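Local coordinates for sortase (Actinomyces oris, PDB 5UTT), which probably acts as a cysteine transpeptidase that joins surface proteins to the cell envelope or to one another, the chain here being its extracellular catalytic part, at residues K36-V40 against T41-M45; D93-Q96 against E97-I101; I102-A106 against K107-V111; E177-P180 against E181-N185. All coordinates share one frame; numbering follows the deposited sequence.

How the contacts relate
All four contacts are local. Contacts 2 and 3 share strand 100-104, contact 4 packs on contact 3, and contact 1 is about 7 Å from contact 3 at the nearest atoms. Contact 1 touches contact 2 through a salt bridge of 2.7 Å from Lys36 NZ to Asp99 OD2. It meets contact 4 where Tyr38 OH and Leu184 N lie 3.1 Å apart, a probable hydrogen bond. Contacts 3 and 4 are close neighbours, with centres about 10 Å apart, because the C-terminal segment 177-185 packs on Ile102, Trp109 and Val111. Glu100 OE1, 2.8 Å from Ser182 OG, probably ties contact 2 to contact 4. None of the four holds a bound ligand.

Contact 1: residues K36-V40 against T41-M45; sequences KWYGV and TNNNM
The ring of Tyr38 carries the amide nitrogen of Asn43 over one face, with ND2 near the ring centre and 3.3 Å above its plane, while water 1 lies in plane at the ring edge. The amide and ring planes stand 82° apart, so ND2 points down at the pi cloud instead of lying flat on it. The other end of the same amide, OD1, rests 3.8 Å from CB of Trp37 and approaches the indole obliquely. Asn43 reaches both residues because its CG is anti to the backbone N (chi1 -152°), and ND2 also donates to Val34 O, which helps fix the rotation of the amide. An asparagine suits the place twice over: its backbone has positive phi, which this residue tolerates well, and its short amide reaches from the Tyr38 ring to CB of Trp37. This is the loop linking strands 28-33 and 45-49 of the sortase beta fold, and a tight turn reverses it. There Trp37 O accepts from Val40 N at 2.8 Å and from Thr41 N at 3.1 Å. Gly39, with phi 92°, takes a backbone shape in which a side chain would press on the preceding carbonyl. Water 1 spans the mouth of the turn, accepting from Gly39 N at 2.8 Å and donating to Thr41 O at 2.7 Å. Thr41 OG1 receives a weak bond from Asn43 N. The far ends of the aromatics are held by other loops: Trp37 NE1 donates to Arg91 O, and Tyr38 OH bonds with Leu184 N.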
loop_
_atom_site.group_PDB
_atom_site.type_symbol
_atom_site.label_atom_id
_atom_site.label_comp_id
_atom_site.label_asym_id
_atom_site.label_seq_id
_atom_site.Cartn_x
_atom_site.Cartn_y
_atom_site.Cartn_z
ATOM N N LYS A 36 -9.210 5.369 6.968
ATOM C CA LYS A 36 -10.571 4.813 6.840
ATOM C C LYS A 36 -10.781 3.399 7.398
ATOM O O LYS A 36 -11.907 2.875 7.344
ATOM C CB LYS A 36 -10.991 4.823 5.399
ATOM C CG LYS A 36 -11.404 6.224 4.966
ATOM C CD LYS A 36 -12.356 6.119 3.815
ATOM C CE LYS A 36 -13.153 7.383 3.609
ATOM N NZ LYS A 36 -13.719 7.299 2.241
ATOM N N TRP A 37 -9.719 2.762 7.826
ATOM C CA TRP A 37 -9.791 1.426 8.385
ATOM C C TRP A 37 -9.687 1.452 9.904
ATOM O O TRP A 37 -9.778 0.357 10.550
ATOM C CB TRP A 37 -8.718 0.501 7.773
ATOM C CG TRP A 37 -8.910 0.210 6.311
ATOM C CD1 TRP A 37 -10.017 0.511 5.546
ATOM C CD2 TRP A 37 -7.997 -0.454 5.425
ATOM N NE1 TRP A 37 -9.835 0.122 4.272
ATOM C CE2 TRP A 37 -8.610 -0.466 4.144
ATOM C CE3 TRP A 37 -6.715 -1.008 5.567
ATOM C CZ2 TRP A 37 -8.000 -1.037 3.034
ATOM C CZ3 TRP A 37 -6.115 -1.556 4.449
ATOM C CH2 TRP A 37 -6.762 -1.550 3.197
ATOM N N TYR A 38 -9.570 2.638 10.502
ATOM C CA TYR A 38 -9.669 2.750 11.958
ATOM C C TYR A 38 -11.051 2.221 12.350
ATOM O O TYR A 38 -12.067 2.630 11.798
ATOM C CB TYR A 38 -9.441 4.149 12.466
ATOM C CG TYR A 38 -7.992 4.545 12.573
ATOM C CD1 TYR A 38 -7.080 3.776 13.302
ATOM C CD2 TYR A 38 -7.531 5.716 11.978
ATOM C CE1 TYR A 38 -5.756 4.150 13.425
ATOM C CE2 TYR A 38 -6.213 6.097 12.088
ATOM C CZ TYR A 38 -5.332 5.337 12.818
ATOM O OH TYR A 38 -4.041 5.767 12.909
ATOM N N GLY A 39 -11.076 1.249 13.248
ATOM C CA GLY A 39 -12.334 0.668 13.703
ATOM C C GLY A 39 -12.757 -0.543 12.900
ATOM O O GLY A 39 -13.691 -1.251 13.292
ATOM N N VAL A 40 -12.075 -0.782 11.787
ATOM C CA VAL A 40 -12.293 -1.922 10.916
ATOM C C VAL A 40 -11.282 -3.008 11.252
ATOM O O VAL A 40 -11.652 -4.123 11.657
ATOM C CB VAL A 40 -12.188 -1.517 9.426
ATOM C CG1 VAL A 40 -12.397 -2.732 8.526
ATOM C CG2 VAL A 40 -13.147 -0.375 9.117
ATOM N N THR A 41 -9.997 -2.678 11.132
ATOM C CA THR A 41 -8.912 -3.587 11.459
ATOM C C THR A 41 -8.057 -2.973 12.569
ATOM O O THR A 41 -8.321 -1.857 12.969
ATOM C CB THR A 41 -8.041 -3.896 10.223
ATOM O OG1 THR A 41 -7.263 -2.764 9.881
ATOM C CG2 THR A 41 -8.887 -4.237 9.009
ATOM N N ASN A 42 -7.032 -3.676 13.051
ATOM C CA ASN A 42 -6.084 -3.098 13.995
ATOM C C ASN A 42 -5.340 -1.933 13.337
ATOM O O ASN A 42 -4.734 -1.120 14.039
ATOM C CB ASN A 42 -5.052 -4.124 14.432
ATOM C CG ASN A 42 -5.692 -5.335 15.094
ATOM O OD1 ASN A 42 -6.891 -5.360 15.324
ATOM N ND2 ASN A 42 -4.890 -6.336 15.395
ATOM N N ASN A 43 -5.341 -1.931 12.002
ATOM C CA ASN A 43 -4.790 -0.815 11.210
ATOM C C ASN A 43 -3.295 -0.577 11.492
ATOM O O ASN A 43 -2.814 0.565 11.577
ATOM C CB ASN A 43 -5.631 0.437 11.410
ATOM C CG ASN A 43 -5.578 1.373 10.205
ATOM O OD1 ASN A 43 -5.188 0.964 9.114
ATOM N ND2 ASN A 43 -6.047 2.595 10.386
ATOM N N ASN A 44 -2.538 -1.659 11.548
ATOM C CA ASN A 44 -1.109 -1.538 11.737
ATOM C C ASN A 44 -0.412 -2.673 11.035
ATOM O O ASN A 44 0.460 -3.333 11.577
ATOM C CB ASN A 44 -0.735 -1.435 13.224
ATOM C CG ASN A 44 -1.047 -2.681 14.012
ATOM O OD1 ASN A 44 -1.867 -3.499 13.634
ATOM N ND2 ASN A 44 -0.332 -2.850 15.116
ATOM N N MET A 45 -0.815 -2.839 9.780
ATOM C CA MET A 45 -0.472 -3.994 9.025
ATOM C C MET A 45 0.961 -3.958 8.596
ATOM O O MET A 45 1.387 -2.985 7.907
ATOM C CB MET A 45 -1.414 -4.058 7.820
ATOM C CG MET A 45 -1.316 -5.319 7.005
ATOM S SD MET A 45 -2.642 -5.390 5.787
ATOM C CE MET A 45 -2.486 -7.045 5.095
HETATM O O HOH W 1 -8.583 0.532 14.207
#

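Contact 2: residues D93-Q96 against E97-I101; sequences DLLQ and EGDEI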
loop_
_atom_site.group_PDB
_atom_site.type_symbol
_atom_site.label_atom_id
_atom_site.label_comp_id
_atom_site.label_asym_id
_atom_site.label_seq_id
_atom_site.Cartn_x
_atom_site.Cartn_y
_atom_site.Cartn_z
ATOM N N ASP A 93 -12.694 -1.457 -0.449
ATOM C CA ASP A 93 -13.805 -0.807 -1.179
ATOM C C ASP A 93 -14.245 0.519 -0.560
ATOM O O ASP A 93 -15.039 1.221 -1.172
ATOM C CB ASP A 93 -15.011 -1.741 -1.323
ATOM C CG ASP A 93 -15.509 -2.270 0.013
ATOM O OD1 ASP A 93 -14.945 -1.931 1.056
ATOM O OD2 ASP A 93 -16.498 -3.001 -0.006
ATOM N N LEU A 94 -13.710 0.894 0.599
ATOM C CA LEU A 94 -14.079 2.139 1.260
ATOM C C LEU A 94 -13.228 3.265 0.739
ATOM O O LEU A 94 -13.497 4.386 1.052
ATOM C CB LEU A 94 -13.888 2.074 2.768
ATOM C CG LEU A 94 -14.705 1.007 3.543
ATOM C CD1 LEU A 94 -14.308 1.136 5.003
ATOM C CD2 LEU A 94 -16.192 1.177 3.359
ATOM N N LEU A 95 -12.202 2.958 -0.032
ATOM C CA LEU A 95 -11.231 3.980 -0.412
ATOM C C LEU A 95 -11.750 4.732 -1.627
ATOM O O LEU A 95 -12.090 4.143 -2.676
ATOM C CB LEU A 95 -9.870 3.320 -0.669
ATOM C CG LEU A 95 -9.251 2.587 0.528
ATOM C CD1 LEU A 95 -7.996 1.837 0.159
ATOM C CD2 LEU A 95 -8.951 3.612 1.602
ATOM N N GLN A 96 -11.805 6.051 -1.483
ATOM C CA GLN A 96 -12.291 6.922 -2.519
ATOM C C GLN A 96 -11.189 7.938 -2.840
ATOM O O GLN A 96 -10.262 8.153 -2.056
ATOM C CB GLN A 96 -13.559 7.628 -2.012
ATOM C CG GLN A 96 -14.624 6.673 -1.457
ATOM C CD GLN A 96 -15.781 7.373 -0.759
ATOM O OE1 GLN A 96 -16.061 8.537 -1.003
ATOM N NE2 GLN A 96 -16.482 6.638 0.110
ATOM N N GLU A 97 -11.332 8.602 -3.976
ATOM C CA GLU A 97 -10.384 9.636 -4.327
ATOM C C GLU A 97 -10.122 10.600 -3.172
ATOM O O GLU A 97 -11.047 11.141 -2.540
ATOM C CB GLU A 97 -10.889 10.392 -5.530
ATOM C CG GLU A 97 -9.864 11.371 -6.070
ATOM C CD GLU A 97 -10.453 12.302 -7.086
ATOM O OE1 GLU A 97 -11.665 12.183 -7.407
ATOM O OE2 GLU A 97 -9.683 13.179 -7.560
ATOM N N GLY A 98 -8.848 10.841 -2.908
ATOM C CA GLY A 98 -8.420 11.727 -1.827
ATOM C C GLY A 98 -8.203 11.096 -0.463
ATOM O O GLY A 98 -7.564 11.688 0.415
ATOM N N ASP A 99 -8.668 9.864 -0.284
ATOM C CA ASP A 99 -8.360 9.184 0.969
ATOM C C ASP A 99 -6.869 8.906 1.125
ATOM O O ASP A 99 -6.156 8.622 0.144
ATOM C CB ASP A 99 -9.139 7.873 1.024
ATOM C CG ASP A 99 -10.628 8.089 1.185
ATOM O OD1 ASP A 99 -11.043 9.140 1.730
ATOM O OD2 ASP A 99 -11.397 7.201 0.799
ATOM N N GLU A 100 -6.386 8.941 2.368
ATOM C CA GLU A 100 -4.973 8.755 2.610
ATOM C C GLU A 100 -4.572 7.313 2.747
ATOM O O GLU A 100 -5.289 6.518 3.408
ATOM C CB GLU A 100 -4.572 9.456 3.906
ATOM C CG GLU A 100 -4.375 10.963 3.703
ATOM C CD GLU A 100 -3.980 11.720 4.945
ATOM O OE1 GLU A 100 -4.157 11.197 6.057
ATOM O OE2 GLU A 100 -3.457 12.869 4.804
ATOM N N ILE A 101 -3.435 6.968 2.160
ATOM C CA ILE A 101 -2.777 5.662 2.398
ATOM C C ILE A 101 -1.388 5.978 2.953
ATOM O O ILE A 101 -0.578 6.691 2.315
ATOM C CB ILE A 101 -2.703 4.826 1.117
ATOM C CG1 ILE A 101 -4.123 4.482 0.625
ATOM C CG2 ILE A 101 -1.884 3.558 1.295
ATOM C CD1 ILE A 101 -4.125 3.665 -0.634
#
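Asp99 OD2 is gripped by the backbone N of Gln96, at 2.6 Å with an N-H...O angle of 165°, and by a salt bridge from Lys36 NZ. The amide meets this oxygen from above the carboxylate plane, 37° out of it. Asp99 CG lies anti to its own carbonyl carbon (chi1 -69°), which carries the carboxylate back over the turn. A second bond runs the other way along the chain: Asp99 N donates to Gln96 O at 2.9 Å, closing a type II beta turn from Gln96 to Asp99 that leads into strand 100-104. Gly98 suits the third position of that turn, where phi is positive and a side chain would crowd the carbonyl before it. Glu97 sends its extended chain outward from the corner, as a charged residue at the surface can. On the buried side, Leu95 CD1 touches Ile101 CD1 at 4.4 Å, two branched aliphatic residues suited to the interior beside Trp37 and Val165. With an ammonium and a backbone amide both on OD2, the carboxylate is probably stabilised as the anion, and the Lys36 loop is tied to the turn by charge.

Contact 3: residues I102-A106 against K107-V111; sequences IVSTA and KTWYV
Val103 and Tyr110 form the hydrogen-bonded pair between two non-hydrogen-bonded pairs, Ile102-Val111 and Ser104-Trp109, in a beta hairpin of the sortase beta fold, strands 100-104 and 108-120, their segments 102-104 and 108-111 running antiparallel at 165°. Both Val103-Tyr110 links are 2.8 Å long: Val103 N donates to Tyr110 O, and Tyr110 N returns to Val103 O. Nearer the turn, Thr105 N gives a straight bond of 2.9 Å to Thr108 O. Thr105 OG1 sits 3.2 Å from that same oxygen, but its proton has another acceptor within reach, so the bond is not settled. Threonine is apt here: chi1 of 67° sets OG1 between the backbone N and the carbonyl carbon, turning it toward Thr108 and leaving CG2 to reach the Tyr110 ring edge at CE1. Water 2 accepts a long bond from Lys107 N and also lies within bonding distance of Thr105 OG1. Beyond the hairpin, Thr105 O is satisfied by Arg175 NH1 and Tyr110 OH by Pro18 O. Backbone bonds from Ile102 and Ser104 reach strand 28-33, and those from Trp109 and Val111 reach strand 161-174.

On the face of Ile102, Ser104, Trp109 and Val111, the indole leans across to the neighbouring strand. Ser104 is small enough to pass beneath it, its CB making a CH-pi contact 3.9 Å from the centroid of the six-membered ring. Ile102 branches to serve two neighbours: CG1 lies alongside Val111 CG2 at 4.0 Å, while CG2 meets the indole edge at CE3, 3.5 Å away.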
loop_
_atom_site.group_PDB
_atom_site.type_symbol
_atom_site.label_atom_id
_atom_site.label_comp_id
_atom_site.label_asym_id
_atom_site.label_seq_id
_atom_site.Cartn_x
_atom_site.Cartn_y
_atom_site.Cartn_z
ATOM N N ILE A 102 -1.098 5.495 4.143
ATOM C CA ILE A 102 0.082 5.977 4.888
ATOM C C ILE A 102 0.973 4.798 5.150
ATOM O O ILE A 102 0.483 3.744 5.682
ATOM C CB ILE A 102 -0.298 6.698 6.196
ATOM C CG1 ILE A 102 -1.226 7.890 5.887
ATOM C CG2 ILE A 102 0.961 7.098 6.986
ATOM C CD1 ILE A 102 -1.757 8.599 7.103
ATOM N N VAL A 103 2.269 4.940 4.794
ATOM C CA VAL A 103 3.241 3.946 5.177
ATOM C C VAL A 103 4.199 4.487 6.224
ATOM O O VAL A 103 4.802 5.540 6.057
ATOM C CB VAL A 103 3.993 3.304 3.987
ATOM C CG1 VAL A 103 4.883 2.174 4.487
ATOM C CG2 VAL A 103 2.994 2.865 2.934
ATOM N N SER A 104 4.343 3.775 7.313
ATOM C CA SER A 104 5.349 4.171 8.303
ATOM C C SER A 104 6.583 3.265 8.181
ATOM O O SER A 104 6.482 2.036 8.221
ATOM C CB SER A 104 4.775 4.191 9.712
ATOM O OG SER A 104 4.476 2.906 10.204
ATOM N N THR A 105 7.753 3.890 8.117
ATOM C CA THR A 105 9.026 3.166 8.218
ATOM C C THR A 105 9.741 3.640 9.470
ATOM O O THR A 105 9.245 4.537 10.174
ATOM C CB THR A 105 9.886 3.400 6.967
ATOM O OG1 THR A 105 10.308 4.769 6.893
ATOM C CG2 THR A 105 9.114 2.989 5.718
ATOM N N ALA A 106 10.896 3.063 9.764
ATOM C CA ALA A 106 11.626 3.418 10.956
ATOM C C ALA A 106 11.958 4.920 11.049
ATOM O O ALA A 106 12.011 5.503 12.138
ATOM C CB ALA A 106 12.883 2.596 11.067
ATOM N N LYS A 107 12.216 5.530 9.904
ATOM C CA LYS A 107 12.639 6.927 9.848
ATOM C C LYS A 107 11.596 7.921 9.301
ATOM O O LYS A 107 11.675 9.150 9.519
ATOM C CB LYS A 107 13.925 6.977 8.993
ATOM C CG LYS A 107 15.041 6.113 9.563
ATOM C CD LYS A 107 16.379 6.173 8.808
ATOM C CE LYS A 107 17.320 5.111 9.359
ATOM N NZ LYS A 107 18.524 4.839 8.533
ATOM N N THR A 108 10.595 7.407 8.604
ATOM C CA THR A 108 9.792 8.221 7.696
ATOM C C THR A 108 8.314 7.892 7.648
ATOM O O THR A 108 7.959 6.744 7.747
ATOM C CB THR A 108 10.377 8.153 6.254
ATOM O OG1 THR A 108 11.778 8.473 6.305
ATOM C CG2 THR A 108 9.624 9.124 5.285
ATOM N N TRP A 109 7.456 8.906 7.567
ATOM C CA TRP A 109 6.046 8.706 7.210
ATOM C C TRP A 109 5.891 9.030 5.748
ATOM O O TRP A 109 6.212 10.160 5.335
ATOM C CB TRP A 109 5.140 9.632 8.005
ATOM C CG TRP A 109 5.068 9.340 9.465
ATOM C CD1 TRP A 109 5.775 9.950 10.453
ATOM C CD2 TRP A 109 4.198 8.396 10.122
ATOM N NE1 TRP A 109 5.442 9.425 11.683
ATOM C CE2 TRP A 109 4.463 8.478 11.505
ATOM C CE3 TRP A 109 3.233 7.489 9.672
ATOM C CZ2 TRP A 109 3.770 7.687 12.441
ATOM C CZ3 TRP A 109 2.556 6.724 10.595
ATOM C CH2 TRP A 109 2.823 6.839 11.956
ATOM N N TYR A 110 5.400 8.076 4.949
ATOM C CA TYR A 110 5.058 8.358 3.561
ATOM C C TYR A 110 3.552 8.442 3.412
ATOM O O TYR A 110 2.833 7.470 3.719
ATOM C CB TYR A 110 5.564 7.268 2.647
ATOM C CG TYR A 110 7.055 7.064 2.635
ATOM C CD1 TYR A 110 7.674 6.207 3.538
ATOM C CD2 TYR A 110 7.857 7.655 1.664
ATOM C CE1 TYR A 110 9.017 5.980 3.501
ATOM C CE2 TYR A 110 9.211 7.437 1.644
ATOM C CZ TYR A 110 9.793 6.592 2.543
ATOM O OH TYR A 110 11.135 6.379 2.522
ATOM N N VAL A 111 3.082 9.595 2.932
ATOM C CA VAL A 111 1.648 9.785 2.774
ATOM C C VAL A 111 1.273 9.933 1.288
ATOM O O VAL A 111 1.738 10.861 0.557
ATOM C CB VAL A 111 1.084 10.977 3.596
ATOM C CG1 VAL A 111 -0.401 11.146 3.304
ATOM C CG2 VAL A 111 1.337 10.874 5.101
HETATM O O HOH W 2 13.399 4.039 7.210
#

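Contact 4: residues E177-P180 against E181-N185; sequences EGRP and ESVLN
Glu181 follows Pro180 at the first corner of a type I beta turn from Pro180 to Val183. Its side chain leads away to the surface, where a charged residue is at home. Ser182 occupies the second corner; its OG passes 4.0 Å from Pro180 CB and bonds with Glu100 OE1, linking the turn to strand 100-104. Val183 closes the turn, its N donating to Pro180 O at 3.0 Å from well above the carbonyl plane. Its two methyls part company: CG2 packs on Pro180 CD at 4.0 Å, while CG1 meets Arg179 CD at 3.8 Å, the two side chains crossing at about a right angle. The Pro180 ring, an apolar surface, also packs on Trp109 and Val111. Leu184 points its side chain away. Asn185 brings its backbone over one face of the Arg179 guanidinium, with CA 4.1 Å from NH2; Arg179 CG sits between the backbone N and the carbonyl carbon (chi1 76°), and the chain then extends to NE, which carries the group there. At its edge, in plane, lie two waters. Water 3 accepts from Arg179 NE at 3.1 Å and lies within donating distance of both Pro180 O and Val183 O. Water 4 accepts from NH2. The arginine is thus joined to the turn's carbonyls through water, which probably stabilises the charge, the carbonyl oxygens being the negative ends of their dipoles, while its CD rests against Val183 CG1.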
loop_
_atom_site.group_PDB
_atom_site.type_symbol
_atom_site.label_atom_id
_atom_site.label_comp_id
_atom_site.label_asym_id
_atom_site.label_seq_id
_atom_site.Cartn_x
_atom_site.Cartn_y
_atom_site.Cartn_z
ATOM N N GLU A 177 10.314 13.774 14.067
ATOM C CA GLU A 177 9.852 15.159 14.132
ATOM C C GLU A 177 8.336 15.358 14.058
ATOM O O GLU A 177 7.852 16.454 14.297
ATOM C CB GLU A 177 10.529 15.950 13.014
ATOM C CG GLU A 177 12.045 15.876 13.161
ATOM C CD GLU A 177 12.812 16.567 12.060
ATOM O OE1 GLU A 177 12.183 16.982 11.064
ATOM O OE2 GLU A 177 14.050 16.694 12.196
ATOM N N GLY A 178 7.574 14.309 13.760
ATOM C CA GLY A 178 6.146 14.482 13.641
ATOM C C GLY A 178 5.468 13.324 12.929
ATOM O O GLY A 178 6.137 12.443 12.384
ATOM N N ARG A 179 4.147 13.366 12.912
ATOM C CA ARG A 179 3.365 12.369 12.213
ATOM C C ARG A 179 2.083 13.008 11.652
ATOM O O ARG A 179 1.691 14.110 12.078
ATOM C CB ARG A 179 3.080 11.191 13.138
ATOM C CG ARG A 179 2.003 11.462 14.156
ATOM C CD ARG A 179 1.911 10.264 15.118
ATOM N NE ARG A 179 0.884 10.498 16.114
ATOM C CZ ARG A 179 0.835 9.925 17.328
ATOM N NH1 ARG A 179 1.760 9.077 17.720
ATOM N NH2 ARG A 179 -0.148 10.228 18.145
ATOM N N PRO A 180 1.442 12.349 10.668
ATOM C CA PRO A 180 0.230 12.920 10.102
ATOM C C PRO A 180 -0.897 13.097 11.100
ATOM O O PRO A 180 -1.089 12.255 11.991
ATOM C CB PRO A 180 -0.175 11.890 9.049
ATOM C CG PRO A 180 1.095 11.250 8.666
ATOM C CD PRO A 180 1.829 11.121 9.959
ATOM N N GLU A 181 -1.698 14.127 10.884
ATOM C CA GLU A 181 -2.820 14.422 11.777
ATOM C C GLU A 181 -3.838 13.307 11.859
ATOM O O GLU A 181 -4.440 13.129 12.915
ATOM C CB GLU A 181 -3.531 15.707 11.366
ATOM C CG GLU A 181 -2.773 16.974 11.765
ATOM C CD GLU A 181 -2.784 17.260 13.266
ATOM O OE1 GLU A 181 -3.884 17.258 13.877
ATOM O OE2 GLU A 181 -1.704 17.505 13.846
ATOM N N SER A 182 -4.015 12.577 10.759
ATOM C CA SER A 182 -4.969 11.452 10.704
ATOM C C SER A 182 -4.550 10.270 11.577
ATOM O O SER A 182 -5.379 9.408 11.900
ATOM C CB SER A 182 -5.124 10.943 9.276
ATOM O OG SER A 182 -3.872 10.526 8.743
ATOM N N VAL A 183 -3.258 10.178 11.885
ATOM C CA VAL A 183 -2.763 9.031 12.640
ATOM C C VAL A 183 -3.247 9.245 14.077
ATOM O O VAL A 183 -2.919 10.247 14.689
ATOM C CB VAL A 183 -1.232 8.900 12.509
ATOM C CG1 VAL A 183 -0.660 7.991 13.600
ATOM C CG2 VAL A 183 -0.886 8.389 11.112
ATOM N N LEU A 184 -4.034 8.305 14.610
ATOM C CA LEU A 184 -4.685 8.483 15.906
ATOM C C LEU A 184 -3.848 8.010 17.084
ATOM O O LEU A 184 -4.070 8.456 18.201
ATOM C CB LEU A 184 -6.016 7.739 15.964
ATOM C CG LEU A 184 -7.114 8.203 15.009
ATOM C CD1 LEU A 184 -8.349 7.321 15.217
ATOM C CD2 LEU A 184 -7.424 9.683 15.188
ATOM N N ASN A 185 -2.963 7.058 16.827
ATOM C CA ASN A 185 -1.991 6.600 17.795
ATOM C C ASN A 185 -0.836 5.981 17.042
ATOM O O ASN A 185 -0.954 5.702 15.845
ATOM C CB ASN A 185 -2.609 5.533 18.707
ATOM C CG ASN A 185 -3.114 4.323 17.930
ATOM O OD1 ASN A 185 -2.432 3.320 17.798
ATOM N ND2 ASN A 185 -4.286 4.435 17.392
HETATM O O HOH W 3 -1.247 12.377 14.967
HETATM O O HOH W 4 -2.937 11.645 17.780
#